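Local structure of hypothetical protein BSU32300 (Bacillus subtilis subsp. subtilis str. 168, 1YLM) at residues 114-117 / 118-121. The protein is probably the RNase toxin of a putative type VII toxin-antitoxin system and forms a homodimer, its activity probably neutralised by the cognate antitoxin YutD. Residues are numbered along the deposited sequence; the frame is centred on the assembly and turned at random.
Sequences LIKA and HQTA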
ATOM      1  N   LEU A 114     -11.579   0.762 -13.774  1.00 19.21           N
ATOM      2  CA  LEU A 114     -11.545  -0.615 -13.300  1.00 19.56           C
ATOM      3  C   LEU A 114     -12.550  -0.884 -12.182  1.00 19.64           C
ATOM      4  O   LEU A 114     -13.362  -1.828 -12.267  1.00 20.16           O
ATOM      5  CB  LEU A 114     -10.110  -0.954 -12.868  1.00 19.47           C
ATOM      6  CG  LEU A 114      -9.686  -2.398 -12.735  1.00 20.35           C
ATOM      7  CD1 LEU A 114      -9.987  -3.183 -14.009  1.00 20.68           C
ATOM      8  CD2 LEU A 114      -8.190  -2.430 -12.366  1.00 19.68           C
ATOM      9  N   ILE A 115     -12.523  -0.040 -11.154  1.00 18.14           N
ATOM     10  CA  ILE A 115     -13.433  -0.160 -10.028  1.00 18.65           C
ATOM     11  C   ILE A 115     -14.884   0.031 -10.486  1.00 19.38           C
ATOM     12  O   ILE A 115     -15.764  -0.746 -10.103  1.00 19.44           O
ATOM     13  CB  ILE A 115     -13.063   0.853  -8.905  1.00 18.14           C
ATOM     14  CG1 ILE A 115     -11.616   0.611  -8.430  1.00 18.08           C
ATOM     15  CG2 ILE A 115     -14.050   0.765  -7.740  1.00 18.22           C
ATOM     16  CD1 ILE A 115     -11.089   1.634  -7.427  1.00 17.68           C
ATOM     17  N   LYS A 116     -15.117   1.044 -11.322  1.00 19.87           N
ATOM     18  CA  LYS A 116     -16.469   1.320 -11.817  1.00 21.18           C
ATOM     19  C   LYS A 116     -17.028   0.128 -12.577  1.00 21.34           C
ATOM     20  O   LYS A 116     -18.171  -0.286 -12.343  1.00 22.31           O
ATOM     21  CB  LYS A 116     -16.526   2.597 -12.679  1.00 21.39           C
ATOM     22  CG  LYS A 116     -17.915   3.257 -12.664  1.00 24.83           C
ATOM     23  CD  LYS A 116     -18.096   4.056 -11.362  1.00 28.25           C
ATOM     24  CE  LYS A 116     -19.539   4.397 -11.050  1.00 31.86           C
ATOM     25  NZ  LYS A 116     -19.612   5.211  -9.790  1.00 32.94           N
ATOM     26  N   ALA A 117     -16.200  -0.449 -13.442  1.00 21.58           N
ATOM     27  CA  ALA A 117     -16.593  -1.584 -14.277  1.00 21.59           C
ATOM     28  C   ALA A 117     -17.038  -2.794 -13.452  1.00 21.58           C
ATOM     29  O   ALA A 117     -17.841  -3.597 -13.914  1.00 21.75           O
ATOM     30  CB  ALA A 117     -15.455  -1.972 -15.195  1.00 21.74           C
ATOM     31  N   HIS A 118     -16.488  -2.937 -12.249  1.00 21.03           N
ATOM     32  CA  HIS A 118     -16.778  -4.104 -11.406  1.00 20.96           C
ATOM     33  C   HIS A 118     -17.467  -3.718 -10.111  1.00 21.03           C
ATOM     34  O   HIS A 118     -17.402  -4.448  -9.130  1.00 20.64           O
ATOM     35  CB  HIS A 118     -15.490  -4.906 -11.164  1.00 20.66           C
ATOM     36  CG  HIS A 118     -14.754  -5.236 -12.432  1.00 21.55           C
ATOM     37  ND1 HIS A 118     -15.344  -5.928 -13.471  1.00 23.18           N
ATOM     38  CD2 HIS A 118     -13.504  -4.927 -12.850  1.00 21.35           C
ATOM     39  CE1 HIS A 118     -14.476  -6.059 -14.461  1.00 22.47           C
ATOM     40  NE2 HIS A 118     -13.353  -5.456 -14.113  1.00 23.68           N
ATOM     41  N   GLN A 119     -18.157  -2.578 -10.115  1.00 21.01           N
ATOM     42  CA  GLN A 119     -18.725  -2.052  -8.886  1.00 21.65           C
ATOM     43  C   GLN A 119     -19.811  -2.972  -8.307  1.00 21.44           C
ATOM     44  O   GLN A 119     -19.864  -3.174  -7.096  1.00 21.31           O
ATOM     45  CB  GLN A 119     -19.232  -0.617  -9.084  1.00 22.32           C
ATOM     46  CG  GLN A 119     -19.570   0.084  -7.770  1.00 23.91           C
ATOM     47  CD  GLN A 119     -19.821   1.562  -7.928  1.00 26.31           C
ATOM     48  OE1 GLN A 119     -19.377   2.176  -8.890  1.00 29.13           O
ATOM     49  NE2 GLN A 119     -20.531   2.147  -6.970  1.00 26.69           N
ATOM     50  N   THR A 120     -20.648  -3.562  -9.163  1.00 21.62           N
ATOM     51  CA  THR A 120     -21.683  -4.487  -8.680  1.00 21.80           C
ATOM     52  C   THR A 120     -21.098  -5.731  -7.965  1.00 21.31           C
ATOM     53  O   THR A 120     -21.558  -6.085  -6.870  1.00 21.62           O
ATOM     54  CB  THR A 120     -22.670  -4.906  -9.803  1.00 22.78           C
ATOM     55  OG1 THR A 120     -23.350  -3.741 -10.304  1.00 24.39           O
ATOM     56  CG2 THR A 120     -23.717  -5.872  -9.263  1.00 23.27           C
ATOM     57  N   ALA A 121     -20.105  -6.380  -8.575  1.00 20.74           N
ATOM     58  CA  ALA A 121     -19.402  -7.511  -7.946  1.00 20.63           C
ATOM     59  C   ALA A 121     -18.739  -7.064  -6.634  1.00 20.79           C
ATOM     60  O   ALA A 121     -18.773  -7.779  -5.623  1.00 20.31           O
ATOM     61  CB  ALA A 121     -18.380  -8.108  -8.879  1.00 19.86           C
TER
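The imidazole of His118 folds back over the last turn of helix 108-117 and meets Leu114 and Ala117. From CB, which lies 3.5 Å from Ala117 C, the side chain swings back beside its own backbone N (chi1 -51°), and this turn carries CG over the same peptide group. ND1 is 3.4 Å from Ala117 O, at an angle too poor for a bond, and is hydrogen-bonded instead to Glu88 OE1 on helix 83-93. CD2 lies 3.2 Å from Leu114 O, an oblique approach, and CD2 and NE2 both touch Leu114 CD1. Ala117 CB sits almost squarely over one ring face in a CH-pi contact, 4.1 Å from the centroid.

The helix is interrupted here. His118 leaves helical geometry and is the N-cap of helix 119-137, so a single residue joins the two helices. Its N-H is shared between a weak bond to Leu114 O and one to Ile115 O at 3.2 Å, and Gln119 N bonds to Lys116 O with an N-H...O angle of 155°. The donors lie well above the carbonyl planes of Ile115 and Lys116. Within this all-helical HepT-like domain, Ile115 packs on Leu38 and Leu45 of helix 32-59 and on Phe23 of helix 6-23.

Lys116 and Gln119 run side by side in the same direction. The lysine bends at chi2 (79°), laying CD and CE along Gln119 OE1, with CE 3.1 Å from that oxygen. Chemically, this one-residue junction has polar ties to two acidic residues: the bond to Glu88 would help set the rotation of the imidazole and probably favour its protonated form, while Asp24 accepts a hydrogen bond from Gln119 NE2 and is only a long, weak partner of the Lys116 ammonium.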